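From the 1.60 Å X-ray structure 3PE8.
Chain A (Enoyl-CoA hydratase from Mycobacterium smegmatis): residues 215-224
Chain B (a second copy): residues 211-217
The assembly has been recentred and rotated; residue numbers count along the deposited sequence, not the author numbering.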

# COMPACT_ATOMS: atom_id res chain seq x y z
N LEU A 215 1.25 9.64 0.04
CA LEU A 215 1.55 8.20 0.09
C LEU A 215 0.26 7.38 0.20
O LEU A 215 0.09 6.36 -0.46
CB LEU A 215 2.50 7.94 1.28
CG LEU A 215 2.53 6.54 1.87
CD1 LEU A 215 3.20 5.64 0.82
CD2 LEU A 215 3.27 6.51 3.17
N GLN A 216 -0.68 7.85 1.01
CA GLN A 216 -1.88 7.09 1.32
C GLN A 216 -2.95 7.23 0.25
O GLN A 216 -3.82 6.36 0.14
CB GLN A 216 -2.44 7.53 2.67
CG GLN A 216 -1.39 7.28 3.73
CD GLN A 216 -1.82 7.62 5.10
OE1 GLN A 216 -2.57 8.59 5.33
NE2 GLN A 216 -1.34 6.82 6.06
N THR A 217 -2.89 8.28 -0.56
CA THR A 217 -3.97 8.55 -1.52
C THR A 217 -3.60 8.34 -2.99
O THR A 217 -4.47 8.39 -3.86
CB THR A 217 -4.47 10.02 -1.38
OG1 THR A 217 -3.39 10.94 -1.61
CG2 THR A 217 -5.15 10.29 -0.03
N GLY A 218 -2.32 8.16 -3.32
CA GLY A 218 -1.93 8.14 -4.72
C GLY A 218 -2.55 7.04 -5.54
O GLY A 218 -2.97 7.28 -6.68
N GLY A 219 -2.61 5.83 -4.99
CA GLY A 219 -3.26 4.70 -5.70
C GLY A 219 -4.71 5.01 -5.99
O GLY A 219 -5.25 4.67 -7.06
N ALA A 220 -5.36 5.62 -5.00
CA ALA A 220 -6.74 6.00 -5.20
C ALA A 220 -6.92 7.06 -6.26
O ALA A 220 -7.89 7.02 -7.04
CB ALA A 220 -7.33 6.51 -3.84
N LEU A 221 -6.03 8.05 -6.26
CA LEU A 221 -6.06 9.10 -7.27
C LEU A 221 -5.85 8.55 -8.68
O LEU A 221 -6.46 9.00 -9.63
CB LEU A 221 -5.07 10.21 -6.92
CG LEU A 221 -5.47 11.03 -5.71
CD1 LEU A 221 -4.29 11.80 -5.15
CD2 LEU A 221 -6.66 11.98 -6.03
N TRP A 222 -4.96 7.57 -8.82
CA TRP A 222 -4.79 6.89 -10.10
C TRP A 222 -6.07 6.19 -10.53
O TRP A 222 -6.49 6.31 -11.65
CB TRP A 222 -3.66 5.87 -10.00
CG TRP A 222 -3.38 5.18 -11.34
CD1 TRP A 222 -3.70 3.88 -11.69
CD2 TRP A 222 -2.82 5.78 -12.53
NE1 TRP A 222 -3.31 3.63 -12.99
CE2 TRP A 222 -2.79 4.78 -13.53
CE3 TRP A 222 -2.31 7.05 -12.84
CZ2 TRP A 222 -2.28 5.02 -14.80
CZ3 TRP A 222 -1.80 7.28 -14.13
CH2 TRP A 222 -1.79 6.26 -15.08
N ALA A 223 -6.70 5.46 -9.61
CA ALA A 223 -7.95 4.79 -9.89
C ALA A 223 -9.05 5.76 -10.32
O ALA A 223 -9.79 5.45 -11.25
CB ALA A 223 -8.40 3.97 -8.68
N GLU A 224 -9.12 6.91 -9.67
CA GLU A 224 -10.10 7.95 -10.03
C GLU A 224 -9.81 8.40 -11.50
O GLU A 224 -10.74 8.52 -12.32
CB GLU A 224 -10.00 9.15 -9.07
CG GLU A 224 -10.83 10.34 -9.53
CD GLU A 224 -10.71 11.54 -8.65
OE1 GLU A 224 -9.81 12.37 -8.87
OE2 GLU A 224 -11.56 11.64 -7.73
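Chain B, residues 211-217: RIDALQT

How does the chain B stretch lie on chain A? It is helical throughout, with B:Leu215 N hydrogen-bonded to B:Arg211 O at 3.0 Å and B:Gln216 N to B:Ile212 O at 3.1 Å. Its N-to-C direction makes an angle of 149° with that of the chain A helix, so the two run roughly antiparallel, and their axes approach to 9.5 Å. The backbones come nearest at A:Ala220 and B:Ile212, whose CA atoms are 5.4 Å apart. The chain A helix is kinked where the N atoms of A:Gly219 and A:Ala220 lack a backbone hydrogen bond to the preceding turn.

What does B:Ile212 rest on? This residue has the largest area covered in the contact, and it meets two alanines about one turn apart. Its CG2 lies 3.7 Å from A:Ala220 CB, while its CG1 lies 3.9 Å from A:Ala223 CB. Although its CA-to-CB bond points sideways, the side chain, with chi1 m and chi2 t, reaches both methyls, which point toward chain B.

Why can B:Leu215 come so close to the chain A backbone? A:Gly219 has no side chain, and B:Leu215 CD2 sits 3.4 Å from A:Gly219 C and 3.6 Å from A:Ala220 N. A CB on the glycine would point toward chain B and fall only 3.1 Å from that same CD2, a tight fit. The CA-to-CB bond of B:Leu215 points toward chain A, and the side chain is in the t, p rotamer.

Do polar groups bind the helices together? No hydrogen bond crosses between the stretches. The end of B:Gln216 comes nearer to chain A, placing its NE2 3.5 Å from A:Ala220 CB and 4.1 Å from A:Gln216 O. The two stretches meet by packing, with 264 Å² buried over both sides.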

# COMPACT_ATOMS: atom_id res chain seq x y z
N ARG B 211 -14.00 0.34 -6.29
CA ARG B 211 -12.63 -0.01 -6.67
C ARG B 211 -11.57 0.66 -5.78
O ARG B 211 -10.60 0.04 -5.34
CB ARG B 211 -12.39 0.38 -8.14
N ILE B 212 -11.77 1.93 -5.48
CA ILE B 212 -10.88 2.65 -4.58
C ILE B 212 -10.92 1.99 -3.20
O ILE B 212 -9.89 1.74 -2.60
CB ILE B 212 -11.26 4.14 -4.53
CG1 ILE B 212 -10.90 4.83 -5.82
CG2 ILE B 212 -10.57 4.85 -3.35
CD1 ILE B 212 -11.67 6.16 -6.02
N ASP B 213 -12.12 1.69 -2.70
CA ASP B 213 -12.26 1.03 -1.40
C ASP B 213 -11.57 -0.33 -1.39
O ASP B 213 -10.88 -0.66 -0.44
CB ASP B 213 -13.72 0.93 -1.01
CG ASP B 213 -13.91 0.43 0.40
OD1 ASP B 213 -13.41 1.10 1.33
OD2 ASP B 213 -14.53 -0.61 0.53
N ALA B 214 -11.75 -1.11 -2.45
CA ALA B 214 -11.12 -2.43 -2.53
C ALA B 214 -9.61 -2.30 -2.49
O ALA B 214 -8.92 -3.05 -1.78
CB ALA B 214 -11.55 -3.15 -3.78
N LEU B 215 -9.08 -1.33 -3.21
CA LEU B 215 -7.62 -1.10 -3.21
C LEU B 215 -7.12 -0.81 -1.79
O LEU B 215 -6.09 -1.32 -1.36
CB LEU B 215 -7.32 0.07 -4.18
CG LEU B 215 -6.03 0.83 -3.97
CD1 LEU B 215 -4.88 -0.11 -4.35
CD2 LEU B 215 -5.99 2.09 -4.78
N GLN B 216 -7.88 -0.02 -1.04
CA GLN B 216 -7.44 0.45 0.27
C GLN B 216 -7.67 -0.58 1.37
O GLN B 216 -7.00 -0.53 2.40
CB GLN B 216 -8.15 1.75 0.61
CG GLN B 216 -7.80 2.78 -0.44
CD GLN B 216 -8.39 4.11 -0.21
OE1 GLN B 216 -9.52 4.25 0.31
NE2 GLN B 216 -7.63 5.14 -0.58
N THR B 217 -8.58 -1.52 1.16
CA THR B 217 -8.96 -2.45 2.23
C THR B 217 -8.49 -3.90 2.03
O THR B 217 -8.62 -4.72 2.94
CB THR B 217 -10.50 -2.49 2.40
OG1 THR B 217 -11.13 -2.90 1.18
CG2 THR B 217 -11.08 -1.15 2.91